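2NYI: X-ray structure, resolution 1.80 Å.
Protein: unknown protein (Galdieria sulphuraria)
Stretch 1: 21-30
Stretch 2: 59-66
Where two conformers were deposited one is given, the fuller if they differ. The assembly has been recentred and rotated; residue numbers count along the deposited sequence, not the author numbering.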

ATOM      1  N   ASP A  21     -13.747   8.675   6.559  1.00 19.28           N
ATOM      2  CA  ASP A  21     -14.265   8.329   7.897  1.00 20.11           C
ATOM      3  C   ASP A  21     -13.136   8.285   8.906  1.00 19.60           C
ATOM      4  O   ASP A  21     -13.266   8.792  10.024  1.00 19.51           O
ATOM      5  N   PHE A  22     -12.021   7.679   8.487  1.00 17.87           N
ATOM      6  CA  PHE A  22     -10.782   7.602   9.280  1.00 18.00           C
ATOM      7  C   PHE A  22     -10.280   9.005   9.669  1.00 18.90           C
ATOM      8  O   PHE A  22     -10.011   9.295  10.851  1.00 17.85           O
ATOM      9  N   SER A  23     -10.184   9.871   8.660  1.00 19.05           N
ATOM     10  CA  SER A  23      -9.637  11.226   8.806  1.00 19.74           C
ATOM     11  C   SER A  23     -10.557  12.092   9.655  1.00 19.52           C
ATOM     12  O   SER A  23     -10.095  12.880  10.493  1.00 19.56           O
ATOM     13  N   TRP A  24     -11.861  11.950   9.431  1.00 19.11           N
ATOM     14  CA  TRP A  24     -12.840  12.661  10.243  1.00 19.97           C
ATOM     15  C   TRP A  24     -12.672  12.287  11.722  1.00 20.48           C
ATOM     16  O   TRP A  24     -12.667  13.161  12.606  1.00 19.97           O
ATOM     17  N   ALA A  25     -12.514  10.989  11.988  1.00 19.51           N
ATOM     18  CA  ALA A  25     -12.417  10.496  13.366  1.00 19.71           C
ATOM     19  C   ALA A  25     -11.209  11.066  14.095  1.00 20.75           C
ATOM     20  O   ALA A  25     -11.315  11.468  15.254  1.00 21.93           O
ATOM     21  N   LEU A  26     -10.063  11.089  13.420  1.00 20.41           N
ATOM     22  CA  LEU A  26      -8.821  11.634  13.983  1.00 21.25           C
ATOM     23  C   LEU A  26      -8.930  13.139  14.206  1.00 22.46           C
ATOM     24  O   LEU A  26      -8.482  13.647  15.232  1.00 22.16           O
ATOM     25  N   LYS A  27      -9.524  13.841  13.242  1.00 22.21           N
ATOM     26  CA  LYS A  27      -9.692  15.308  13.359  1.00 23.19           C
ATOM     27  C   LYS A  27     -10.502  15.651  14.601  1.00 23.04           C
ATOM     28  O   LYS A  27     -10.181  16.603  15.332  1.00 23.99           O
ATOM     29  N   ASN A  28     -11.555  14.857  14.819  0.60 22.64           N
ATOM     30  CA  ASN A  28     -12.498  14.988  15.923  0.60 22.91           C
ATOM     31  C   ASN A  28     -11.816  14.896  17.292  0.60 22.79           C
ATOM     32  O   ASN A  28     -12.236  15.562  18.245  0.60 21.53           O
ATOM     33  N   ILE A  29     -10.756  14.089  17.369  1.00 22.02           N
ATOM     34  CA  ILE A  29     -10.014  13.871  18.635  1.00 21.86           C
ATOM     35  C   ILE A  29      -8.691  14.652  18.661  1.00 22.02           C
ATOM     36  O   ILE A  29      -7.853  14.416  19.528  1.00 22.97           O
ATOM     37  N   SER A  30      -8.524  15.584  17.717  1.00 22.85           N
ATOM     38  CA  SER A  30      -7.315  16.424  17.592  1.00 24.02           C
ATOM     39  C   SER A  30      -6.014  15.617  17.403  1.00 25.14           C
ATOM     40  O   SER A  30      -4.949  15.982  17.923  1.00 24.32           O
ATOM     41  N   LYS A  59      -5.370   4.538  23.258  1.00 24.09           N
ATOM     42  CA  LYS A  59      -6.733   4.070  23.506  1.00 23.83           C
ATOM     43  C   LYS A  59      -7.774   4.975  22.850  1.00 22.49           C
ATOM     44  O   LYS A  59      -8.770   4.470  22.324  1.00 22.70           O
ATOM     45  N   LEU A  60      -7.556   6.296  22.882  1.00 20.75           N
ATOM     46  CA  LEU A  60      -8.496   7.243  22.275  1.00 22.13           C
ATOM     47  C   LEU A  60      -8.553   7.056  20.758  1.00 21.71           C
ATOM     48  O   LEU A  60      -9.632   7.061  20.161  1.00 23.54           O
ATOM     49  N   ILE A  61      -7.384   6.883  20.150  1.00 21.19           N
ATOM     50  CA  ILE A  61      -7.288   6.669  18.695  1.00 21.14           C
ATOM     51  C   ILE A  61      -8.050   5.393  18.325  1.00 20.74           C
ATOM     52  O   ILE A  61      -8.922   5.403  17.440  1.00 20.37           O
ATOM     53  N   GLN A  62      -7.751   4.312  19.042  1.00 20.43           N
ATOM     54  CA  GLN A  62      -8.354   3.015  18.745  1.00 20.64           C
ATOM     55  C   GLN A  62      -9.874   3.054  18.875  1.00 21.30           C
ATOM     56  O   GLN A  62     -10.601   2.564  17.992  1.00 21.63           O
ATOM     57  N   SER A  63     -10.357   3.633  19.975  1.00 20.29           N
ATOM     58  CA  SER A  63     -11.784   3.772  20.188  1.00 20.19           C
ATOM     59  C   SER A  63     -12.464   4.620  19.134  1.00 19.18           C
ATOM     60  O   SER A  63     -13.527   4.228  18.638  1.00 19.91           O
ATOM     61  N   ALA A  64     -11.876   5.777  18.810  1.00 19.35           N
ATOM     62  CA  ALA A  64     -12.446   6.710  17.831  1.00 19.87           C
ATOM     63  C   ALA A  64     -12.590   6.033  16.467  1.00 20.57           C
ATOM     64  O   ALA A  64     -13.610   6.195  15.772  1.00 19.09           O
ATOM     65  N   LEU A  65     -11.563   5.260  16.103  1.00 19.23           N
ATOM     66  CA  LEU A  65     -11.526   4.572  14.805  1.00 19.42           C
ATOM     67  C   LEU A  65     -12.493   3.392  14.759  1.00 21.20           C
ATOM     68  O   LEU A  65     -13.158   3.178  13.740  1.00 23.31           O
ATOM     69  N   GLU A  66     -12.589   2.624  15.846  1.00 20.82           N
ATOM     70  CA  GLU A  66     -13.567   1.551  15.907  1.00 23.59           C
ATOM     71  C   GLU A  66     -15.003   2.071  15.748  1.00 24.01           C
ATOM     72  O   GLU A  66     -15.827   1.409  15.103  1.00 23.77           O
TER

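Leu65 sits at the apolar centre. Its CA-to-CB bond runs sideways to the first stretch, but an m, t rotamer carries the methyls across, where they meet Phe22 and, about a turn later, the adjacent Ala25 and Leu26. Leu65 CD1 lies 3.5 Å from Phe22 CE1, and Leu65 CD2 lies 3.9 Å from both Ala25 CB and Leu26 CD2. The same CD2 stands 4.1 Å from the centroid of the Phe22 ring, 29° off its normal, an off-centre CH-pi contact. Phe22 (chi1 t, chi2 96°) and Leu26 (m, t) also leave the backbone sideways and reach inward only with their ends; Leu26 CD2 goes on to Ile61 CG2 at 4.2 Å.

The first rule to read here is small against small where the backbones come closest. Ala25 and Ala64 both point toward the opposing stretch, their CA atoms 5.9 Å apart, and Ala25 CB rests 3.9 Å from Ala64 O. The helix axes approach to 9.0 Å, with 137° between their N-to-C directions, and the larger side chains of the contact lie to one side of this pair.

The second rule is a large residue, Ile29, at the C-terminal end of the first stretch's contact. It points toward helix 59-66 with chi1 p and chi2 t and has the largest covered area of the contact. Its CD1 packs 3.8 Å from Ile61 CA and 3.9 Å from Ala64 CB, while Ile29 CB meets Leu60 CD2 at 3.9 Å; Leu60 (t, p) is exposed and marks the outer margin.

No hydrogen bond crosses between the stretches; the side-chain hydrogen bonds lie within the second stretch or go elsewhere in the structure. Gln62, pointing away, donates from NE2 to Glu66 OE2 at 2.7 Å, and Ser63 OG makes a weak bond to Lys59 O at 3.3 Å.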

ATOM      1  CB  ASP A  21     -15.026   6.999   7.862  1.00 17.64           C
ATOM      2  CG  ASP A  21     -16.361   7.104   7.134  1.00 24.97           C
ATOM      3  OD1 ASP A  21     -16.836   8.229   6.867  1.00 21.32           O
ATOM      4  OD2 ASP A  21     -16.934   6.047   6.818  1.00 24.08           O
ATOM      5  CB  PHE A  22      -9.716   6.857   8.447  1.00 16.83           C
ATOM      6  CG  PHE A  22      -8.396   6.697   9.143  1.00 21.06           C
ATOM      7  CD1 PHE A  22      -8.092   5.525   9.824  1.00 20.04           C
ATOM      8  CD2 PHE A  22      -7.443   7.715   9.097  1.00 21.15           C
ATOM      9  CE1 PHE A  22      -6.843   5.376  10.457  1.00 19.47           C
ATOM     10  CE2 PHE A  22      -6.205   7.572   9.734  1.00 21.03           C
ATOM     11  CZ  PHE A  22      -5.921   6.401  10.419  1.00 21.17           C
ATOM     12  CB  SER A  23      -9.479  11.855   7.418  1.00 20.40           C
ATOM     13  OG  SER A  23      -8.540  11.097   6.673  1.00 31.80           O
ATOM     14  CB  TRP A  24     -14.262  12.376   9.752  1.00 20.46           C
ATOM     15  CG  TRP A  24     -15.251  13.183  10.500  1.00 25.74           C
ATOM     16  CD1 TRP A  24     -15.726  14.417  10.160  1.00 27.16           C
ATOM     17  CD2 TRP A  24     -15.844  12.853  11.768  1.00 27.89           C
ATOM     18  NE1 TRP A  24     -16.605  14.865  11.129  1.00 27.20           N
ATOM     19  CE2 TRP A  24     -16.699  13.923  12.119  1.00 34.40           C
ATOM     20  CE3 TRP A  24     -15.750  11.750  12.629  1.00 31.20           C
ATOM     21  CZ2 TRP A  24     -17.446  13.929  13.304  1.00 33.23           C
ATOM     22  CZ3 TRP A  24     -16.501  11.756  13.814  1.00 32.48           C
ATOM     23  CH2 TRP A  24     -17.335  12.840  14.132  1.00 29.35           C
ATOM     24  CB  ALA A  25     -12.384   8.958  13.387  1.00 18.37           C
ATOM     25  CB  LEU A  26      -7.633  11.354  13.058  1.00 21.14           C
ATOM     26  CG  LEU A  26      -7.223   9.893  12.877  1.00 20.74           C
ATOM     27  CD1 LEU A  26      -5.820   9.837  12.224  1.00 22.37           C
ATOM     28  CD2 LEU A  26      -7.226   9.165  14.197  1.00 19.06           C
ATOM     29  CB  LYS A  27     -10.359  15.896  12.107  1.00 23.01           C
ATOM     30  CG  LYS A  27     -10.445  17.426  12.147  1.00 24.97           C
ATOM     31  CD  LYS A  27     -11.225  18.018  10.978  1.00 24.20           C
ATOM     32  CE  LYS A  27     -11.249  19.549  11.122  1.00 28.28           C
ATOM     33  NZ  LYS A  27     -11.647  20.270   9.887  1.00 38.46           N
ATOM     34  CB  ASN A  28     -13.599  13.918  15.779  0.60 22.42           C
ATOM     35  CG  ASN A  28     -14.740  14.081  16.775  0.60 28.71           C
ATOM     36  OD1 ASN A  28     -15.337  15.154  16.888  0.60 29.27           O
ATOM     37  ND2 ASN A  28     -15.078  12.991  17.477  0.60 21.69           N
ATOM     38  CB  ILE A  29      -9.759  12.365  18.968  1.00 19.75           C
ATOM     39  CG1 ILE A  29      -8.928  11.670  17.859  1.00 20.06           C
ATOM     40  CG2 ILE A  29     -11.083  11.628  19.248  1.00 23.39           C
ATOM     41  CD1 ILE A  29      -8.414  10.260  18.237  1.00 22.05           C
ATOM     42  CB  SER A  30      -7.187  17.410  18.770  1.00 24.65           C
ATOM     43  OG  SER A  30      -8.369  18.183  18.886  1.00 29.53           O
ATOM     44  CB  LYS A  59      -7.031   3.948  25.023  1.00 24.23           C
ATOM     45  CG  LYS A  59      -6.488   2.676  25.690  1.00 30.32           C
ATOM     46  CD  LYS A  59      -6.593   2.742  27.243  1.00 25.55           C
ATOM     47  CE  LYS A  59      -6.459   1.365  27.900  1.00 39.47           C
ATOM     48  NZ  LYS A  59      -5.468   0.493  27.211  1.00 47.22           N
ATOM     49  CB  LEU A  60      -8.130   8.699  22.601  1.00 22.16           C
ATOM     50  CG  LEU A  60      -9.036   9.825  22.075  1.00 20.98           C
ATOM     51  CD1 LEU A  60     -10.485   9.636  22.548  1.00 27.40           C
ATOM     52  CD2 LEU A  60      -8.515  11.219  22.474  1.00 24.30           C
ATOM     53  CB  ILE A  61      -5.818   6.585  18.225  1.00 21.77           C
ATOM     54  CG1 ILE A  61      -5.100   7.924  18.465  1.00 24.08           C
ATOM     55  CG2 ILE A  61      -5.741   6.169  16.714  1.00 20.27           C
ATOM     56  CD1 ILE A  61      -3.581   7.800  18.514  1.00 26.10           C
ATOM     57  CB  GLN A  62      -7.773   1.932  19.664  1.00 21.66           C
ATOM     58  CG  GLN A  62      -8.368   0.534  19.445  1.00 20.98           C
ATOM     59  CD  GLN A  62      -7.885  -0.127  18.174  1.00 27.37           C
ATOM     60  OE1 GLN A  62      -6.800   0.182  17.664  1.00 25.98           O
ATOM     61  NE2 GLN A  62      -8.694  -1.056  17.656  1.00 22.95           N
ATOM     62  CB  SER A  63     -12.056   4.319  21.595  1.00 21.53           C
ATOM     63  OG  SER A  63     -11.802   3.276  22.514  1.00 28.57           O
ATOM     64  CB  ALA A  64     -11.570   7.960  17.706  1.00 19.24           C
ATOM     65  CB  LEU A  65     -10.093   4.135  14.483  1.00 17.93           C
ATOM     66  CG  LEU A  65      -9.106   5.281  14.193  1.00 20.38           C
ATOM     67  CD1 LEU A  65      -7.748   4.662  13.810  1.00 17.85           C
ATOM     68  CD2 LEU A  65      -9.602   6.260  13.093  1.00 21.98           C
ATOM     69  CB  GLU A  66     -13.417   0.743  17.191  1.00 25.23           C
ATOM     70  CG  GLU A  66     -12.163  -0.125  17.256  1.00 23.97           C
ATOM     71  CD  GLU A  66     -12.148  -1.025  18.493  1.00 25.75           C
ATOM     72  OE1 GLU A  66     -13.223  -1.233  19.094  1.00 38.37           O
ATOM     73  OE2 GLU A  66     -11.077  -1.535  18.866  1.00 24.85           O
TER